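Local structure of immunogenic protein MPT63/MPB63 (Mycobacterium tuberculosis, 1LMI) at residues S60-V65 with I90-I95; Q67-A73 with P114-N120. The protein is a major secreted antigen of the tubercle bacillus with a beta-sandwich fold, whose biochemical role is not established. All coordinates share one frame. Residue numbers count along the deposited sequence, not the author numbering.

Contact 1 of 2, residues S60-V65 with I90-I95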
loop_
_atom_site.group_PDB
_atom_site.type_symbol
_atom_site.label_atom_id
_atom_site.label_comp_id
_atom_site.label_asym_id
_atom_site.label_seq_id
_atom_site.Cartn_x
_atom_site.Cartn_y
_atom_site.Cartn_z
ATOM N N SER A 60 10.056 -10.405 -12.429
ATOM C CA SER A 60 9.068 -9.434 -12.834
ATOM C C SER A 60 7.970 -9.402 -11.763
ATOM O O SER A 60 7.565 -10.475 -11.340
ATOM C CB SER A 60 8.441 -9.783 -14.187
ATOM O OG SER A 60 7.898 -11.096 -14.154
ATOM N N VAL A 61 7.564 -8.209 -11.358
ATOM C CA VAL A 61 6.573 -8.032 -10.298
ATOM C C VAL A 61 5.377 -7.252 -10.809
ATOM O O VAL A 61 5.517 -6.218 -11.463
ATOM C CB VAL A 61 7.248 -7.278 -9.128
ATOM C CG1 VAL A 61 6.266 -6.946 -8.024
ATOM C CG2 VAL A 61 8.430 -8.105 -8.622
ATOM N N THR A 62 4.180 -7.740 -10.505
ATOM C CA THR A 62 2.920 -7.079 -10.708
ATOM C C THR A 62 2.401 -6.663 -9.339
ATOM O O THR A 62 2.048 -7.497 -8.498
ATOM C CB THR A 62 1.908 -7.980 -11.429
ATOM O OG1 THR A 62 2.543 -8.511 -12.607
ATOM C CG2 THR A 62 0.696 -7.189 -11.886
ATOM N N PRO A 63 2.393 -5.379 -9.011
ATOM C CA PRO A 63 2.155 -4.985 -7.615
ATOM C C PRO A 63 0.703 -5.270 -7.212
ATOM O O PRO A 63 -0.229 -5.021 -7.974
ATOM C CB PRO A 63 2.480 -3.501 -7.599
ATOM C CG PRO A 63 2.327 -3.044 -9.008
ATOM C CD PRO A 63 2.663 -4.217 -9.887
ATOM N N ALA A 64 0.562 -5.806 -6.007
ATOM C CA ALA A 64 -0.771 -6.238 -5.565
ATOM C C ALA A 64 -1.406 -5.097 -4.795
ATOM O O ALA A 64 -1.558 -5.149 -3.570
ATOM C CB ALA A 64 -0.611 -7.466 -4.696
ATOM N N VAL A 65 -1.720 -4.040 -5.547
ATOM C CA VAL A 65 -2.123 -2.793 -4.892
ATOM C C VAL A 65 -3.381 -2.934 -4.068
ATOM O O VAL A 65 -3.537 -2.251 -3.048
ATOM C CB VAL A 65 -2.321 -1.694 -5.967
ATOM C CG1 VAL A 65 -2.748 -0.380 -5.345
ATOM C CG2 VAL A 65 -1.057 -1.526 -6.806
ATOM N N ILE A 90 -0.494 5.001 -8.339
ATOM C CA ILE A 90 0.487 4.022 -8.804
ATOM C C ILE A 90 -0.121 3.129 -9.891
ATOM O O ILE A 90 -1.323 2.800 -9.860
ATOM C CB ILE A 90 1.011 3.180 -7.630
ATOM C CG1 ILE A 90 2.208 2.303 -8.000
ATOM C CG2 ILE A 90 -0.121 2.378 -6.989
ATOM C CD1 ILE A 90 2.950 1.742 -6.793
ATOM N N SER A 91 0.742 2.801 -10.845
ATOM C CA SER A 91 0.303 1.949 -11.958
ATOM C C SER A 91 0.191 0.510 -11.520
ATOM O O SER A 91 0.989 0.035 -10.715
ATOM C CB SER A 91 1.309 2.066 -13.118
ATOM O OG SER A 91 1.019 1.145 -14.172
ATOM N N GLY A 92 -0.778 -0.226 -12.077
ATOM C CA GLY A 92 -0.803 -1.642 -11.709
ATOM C C GLY A 92 -0.017 -2.487 -12.701
ATOM O O GLY A 92 -0.073 -3.723 -12.601
ATOM N N ALA A 93 0.696 -1.857 -13.645
ATOM C CA ALA A 93 1.419 -2.637 -14.656
ATOM C C ALA A 93 2.582 -3.456 -14.107
ATOM O O ALA A 93 3.222 -3.086 -13.117
ATOM C CB ALA A 93 1.957 -1.698 -15.737
ATOM N N THR A 94 2.863 -4.582 -14.771
ATOM C CA THR A 94 3.984 -5.447 -14.425
ATOM C C THR A 94 5.300 -4.747 -14.722
ATOM O O THR A 94 5.483 -4.120 -15.765
ATOM C CB THR A 94 3.928 -6.755 -15.244
ATOM O OG1 THR A 94 2.714 -7.437 -14.907
ATOM C CG2 THR A 94 5.033 -7.731 -14.908
ATOM N N ILE A 95 6.232 -4.864 -13.778
ATOM C CA ILE A 95 7.536 -4.210 -14.013
ATOM C C ILE A 95 8.638 -5.253 -13.989
ATOM O O ILE A 95 8.667 -6.156 -13.157
ATOM C CB ILE A 95 7.827 -3.170 -12.936
ATOM C CG1 ILE A 95 7.750 -3.765 -11.543
ATOM C CG2 ILE A 95 6.890 -1.978 -13.109
ATOM C CD1 ILE A 95 8.470 -2.934 -10.485
HETATM O O HOH W 1 -1.353 -4.671 -10.391
#
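Backbone hydrogen bonds join the two loops at one point: Val61 N donates to Ile95 O (2.9 Å) and Ile95 N to Val61 O (2.8 Å), a reciprocal, nearly linear pair. This makes Val61 and Ile95 an isolated antiparallel bridge of the hydrogen-bonded type, their CA atoms 5.4 Å apart. Two CA-H...O contacts flank it, Ser60 CA to Ile95 O (3.3 Å) and Thr94 CA to Val61 O (3.4 Å). Next to the bridge the threonine hydroxyls meet in a very short hydrogen bond, Thr62 OG1 to Thr94 OG1 at 2.5 Å, on the exposed side. The next hydrogen-bonded position is lost, since Pro63 has no amide hydrogen to give to Ala93 O; its CD lies 3.5 Å from that oxygen. Farther along, a water takes over, donating to Pro63 O and to Gly92 O, each 2.7 Å from its oxygen. Gly92 sits in an ST turn, in which Ser91 OG accepts from Ala93 N (3.1 Å), while Ala64 centres an inverse gamma turn. In the beta-sandwich the contact thus ties the loop leading to strand 68-71 to the one leading to strand 100-109. Apolar contacts lie on the inner side: Val61 CB is 4.3 Å from Ile95 CG1, and Val65 CG2 is 4.0 Å from Ile90 CG2. Val61 also touches Leu24 and Val54, and Pro63 and Ile90 both reach Trp26.

Contact 2 of 2, residues Q67-A73 with P114-N120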
loop_
_atom_site.group_PDB
_atom_site.type_symbol
_atom_site.label_atom_id
_atom_site.label_comp_id
_atom_site.label_asym_id
_atom_site.label_seq_id
_atom_site.Cartn_x
_atom_site.Cartn_y
_atom_site.Cartn_z
ATOM N N GLN A 67 -4.032 -5.056 -1.964
ATOM C CA GLN A 67 -3.661 -5.586 -0.658
ATOM C C GLN A 67 -3.435 -4.491 0.376
ATOM O O GLN A 67 -3.306 -4.825 1.554
ATOM C CB GLN A 67 -2.391 -6.469 -0.745
ATOM C CG GLN A 67 -2.585 -7.747 -1.549
ATOM C CD GLN A 67 -1.378 -8.660 -1.431
ATOM O OE1 GLN A 67 -0.327 -8.273 -0.937
ATOM N NE2 GLN A 67 -1.570 -9.903 -1.876
ATOM N N PHE A 68 -3.404 -3.219 -0.049
ATOM C CA PHE A 68 -3.113 -2.141 0.897
ATOM C C PHE A 68 -4.314 -1.744 1.747
ATOM O O PHE A 68 -5.508 -1.853 1.384
ATOM C CB PHE A 68 -2.638 -0.880 0.182
ATOM C CG PHE A 68 -1.177 -0.846 -0.218
ATOM C CD1 PHE A 68 -0.208 -0.915 0.753
ATOM C CD2 PHE A 68 -0.816 -0.716 -1.536
ATOM C CE1 PHE A 68 1.129 -0.871 0.391
ATOM C CE2 PHE A 68 0.513 -0.679 -1.910
ATOM C CZ PHE A 68 1.482 -0.761 -0.939
ATOM N N ASN A 69 -3.988 -1.246 2.946
ATOM C CA ASN A 69 -4.920 -0.829 3.966
ATOM C C ASN A 69 -4.251 0.246 4.843
ATOM O O ASN A 69 -3.017 0.192 5.017
ATOM C CB ASN A 69 -5.348 -1.965 4.904
ATOM C CG ASN A 69 -5.945 -3.171 4.199
ATOM O OD1 ASN A 69 -7.166 -3.161 4.017
ATOM N ND2 ASN A 69 -5.107 -4.120 3.775
ATOM N N ALA A 70 -5.071 1.161 5.340
ATOM C CA ALA A 70 -4.646 2.152 6.328
ATOM C C ALA A 70 -5.287 1.799 7.651
ATOM O O ALA A 70 -6.462 1.429 7.696
ATOM C CB ALA A 70 -4.954 3.551 5.842
ATOM N N ARG A 71 -4.510 1.870 8.739
ATOM C CA ARG A 71 -5.052 1.459 10.028
ATOM C C ARG A 71 -4.718 2.460 11.118
ATOM O O ARG A 71 -3.783 3.248 10.993
ATOM C CB ARG A 71 -4.497 0.098 10.447
ATOM C CG ARG A 71 -4.782 -1.012 9.438
ATOM C CD ARG A 71 -4.207 -2.317 10.022
ATOM N NE ARG A 71 -4.603 -3.416 9.139
ATOM C CZ ARG A 71 -4.012 -4.601 9.149
ATOM N NH1 ARG A 71 -3.023 -4.856 9.983
ATOM N NH2 ARG A 71 -4.433 -5.552 8.313
ATOM N N THR A 72 -5.502 2.375 12.178
ATOM C CA THR A 72 -5.201 2.987 13.456
ATOM C C THR A 72 -4.464 1.985 14.348
ATOM O O THR A 72 -4.455 0.777 14.102
ATOM C CB THR A 72 -6.431 3.470 14.244
ATOM O OG1 THR A 72 -7.132 2.268 14.645
ATOM C CG2 THR A 72 -7.308 4.326 13.377
ATOM N N ALA A 73 -3.806 2.483 15.398
ATOM C CA ALA A 73 -3.045 1.585 16.250
ATOM C C ALA A 73 -3.868 0.472 16.888
ATOM O O ALA A 73 -3.324 -0.617 17.114
ATOM C CB ALA A 73 -2.396 2.376 17.384
ATOM N N PRO A 114 -5.786 7.359 10.426
ATOM C CA PRO A 114 -4.796 6.287 10.481
ATOM C C PRO A 114 -3.367 6.784 10.658
ATOM O O PRO A 114 -3.057 7.917 10.286
ATOM C CB PRO A 114 -4.954 5.687 9.058
ATOM C CG PRO A 114 -5.336 6.839 8.179
ATOM C CD PRO A 114 -6.189 7.733 9.060
ATOM N N THR A 115 -2.522 5.875 11.141
ATOM C CA THR A 115 -1.118 6.148 11.335
ATOM C C THR A 115 -0.238 5.022 10.843
ATOM O O THR A 115 0.993 5.046 11.015
ATOM C CB THR A 115 -0.822 6.332 12.840
ATOM O OG1 THR A 115 -1.331 5.233 13.610
ATOM C CG2 THR A 115 -1.539 7.592 13.272
ATOM N N ILE A 116 -0.852 4.015 10.245
ATOM C CA ILE A 116 -0.215 2.773 9.842
ATOM C C ILE A 116 -0.704 2.397 8.451
ATOM O O ILE A 116 -1.854 2.651 8.086
ATOM C CB ILE A 116 -0.605 1.670 10.834
ATOM C CG1 ILE A 116 -0.017 1.934 12.231
ATOM C CG2 ILE A 116 -0.247 0.265 10.344
ATOM C CD1 ILE A 116 -0.792 1.159 13.296
ATOM N N VAL A 117 0.190 1.793 7.628
ATOM C CA VAL A 117 -0.278 1.156 6.407
ATOM C C VAL A 117 0.088 -0.327 6.484
ATOM O O VAL A 117 1.153 -0.697 6.962
ATOM C CB VAL A 117 0.310 1.808 5.141
ATOM C CG1 VAL A 117 0.018 1.004 3.879
ATOM C CG2 VAL A 117 -0.277 3.197 4.992
ATOM N N ALA A 118 -0.811 -1.211 6.050
ATOM C CA ALA A 118 -0.502 -2.652 6.109
ATOM C C ALA A 118 -0.863 -3.300 4.772
ATOM O O ALA A 118 -1.913 -2.920 4.202
ATOM C CB ALA A 118 -1.276 -3.327 7.223
ATOM N N MET A 119 -0.062 -4.234 4.291
ATOM C CA MET A 119 -0.445 -5.029 3.126
ATOM C C MET A 119 -0.913 -6.394 3.647
ATOM O O MET A 119 -0.143 -7.045 4.353
ATOM C CB MET A 119 0.680 -5.258 2.099
ATOM C CG MET A 119 1.080 -4.036 1.288
ATOM S SD MET A 119 2.288 -4.437 -0.048
ATOM C CE MET A 119 2.750 -6.051 0.581
ATOM N N ASN A 120 -2.132 -6.804 3.279
ATOM C CA ASN A 120 -2.708 -8.089 3.675
ATOM C C ASN A 120 -3.255 -8.779 2.429
ATOM O O ASN A 120 -3.900 -8.132 1.617
ATOM C CB ASN A 120 -3.784 -7.816 4.711
ATOM C CG ASN A 120 -4.559 -9.011 5.274
ATOM O OD1 ASN A 120 -4.492 -9.270 6.494
ATOM N ND2 ASN A 120 -5.295 -9.662 4.405
#
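A classic beta bulge interrupts one end of this strand pair: Thr115 and Ile116 both face Arg71, whose O accepts from Thr115 N (2.9 Å) and weakly from Ile116 N (3.1 Å). Beyond the bulge the antiparallel register is regular. Arg71 N donates to Ile116 O (2.8 Å), Ala118 N to Asn69 O (2.8 Å) and Asn120 N to Gln67 O (2.9 Å), while Phe68 with Met119 and Ala70 with Val117 form non-hydrogen-bonded pairs, CA atoms 4.5 Å apart in each. CA-H...O contacts fill these gaps, among them Val117 CA to Asn69 O at 3.2 Å. The two faces differ in character. On one, Phe68 CE1 packs 3.3 Å from Met119 CG and Phe68 CD1 3.7 Å from Val117 CG1; Met119 SD lies obliquely 4.2 Å from the centroid of the Phe68 ring, a Met-aromatic contact. Trp26 stacks edge-to-face with Phe68, and Ala70 and Pro114 (CB to CB 3.9 Å) reach Phe107 and Val109 of strand 100-109. On the other face the Arg71 guanidinium lies over Ala118, CZ 3.6 Å from CB, and salt-bridges Asp125; Asn69 binds Asn77 and Arg79 through its OD1. An apolar face turned to the opposing sheet, with a mixed one of Asn69, Arg71, Ile116 and Ala118 behind it, is the two-layer arrangement of a beta-sandwich.

How the contacts relate
The centres of contacts 1 and 2 lie about 19 Å apart, on opposite sides of the chain's centre. Along the chain their segments alternate: 60-65 and 67-73 come first, separated by one residue, then 90-95 and 114-120. Segment 60-65 pairs with 90-95, 25 residues on at the closest ends, whereas 67-73, which carries strand 68-71, pairs with 114-120, 41 residues on. Contact 2 belongs to the mixed sheet; contact 1 joins connecting loops beside the antiparallel sheet. Both meet strands 22-33 and 100-109, sharing Trp26 and Ile105 as neighbours, so the two contacts border the same hydrophobic interior and bring sequence-distant parts together in the single sandwich.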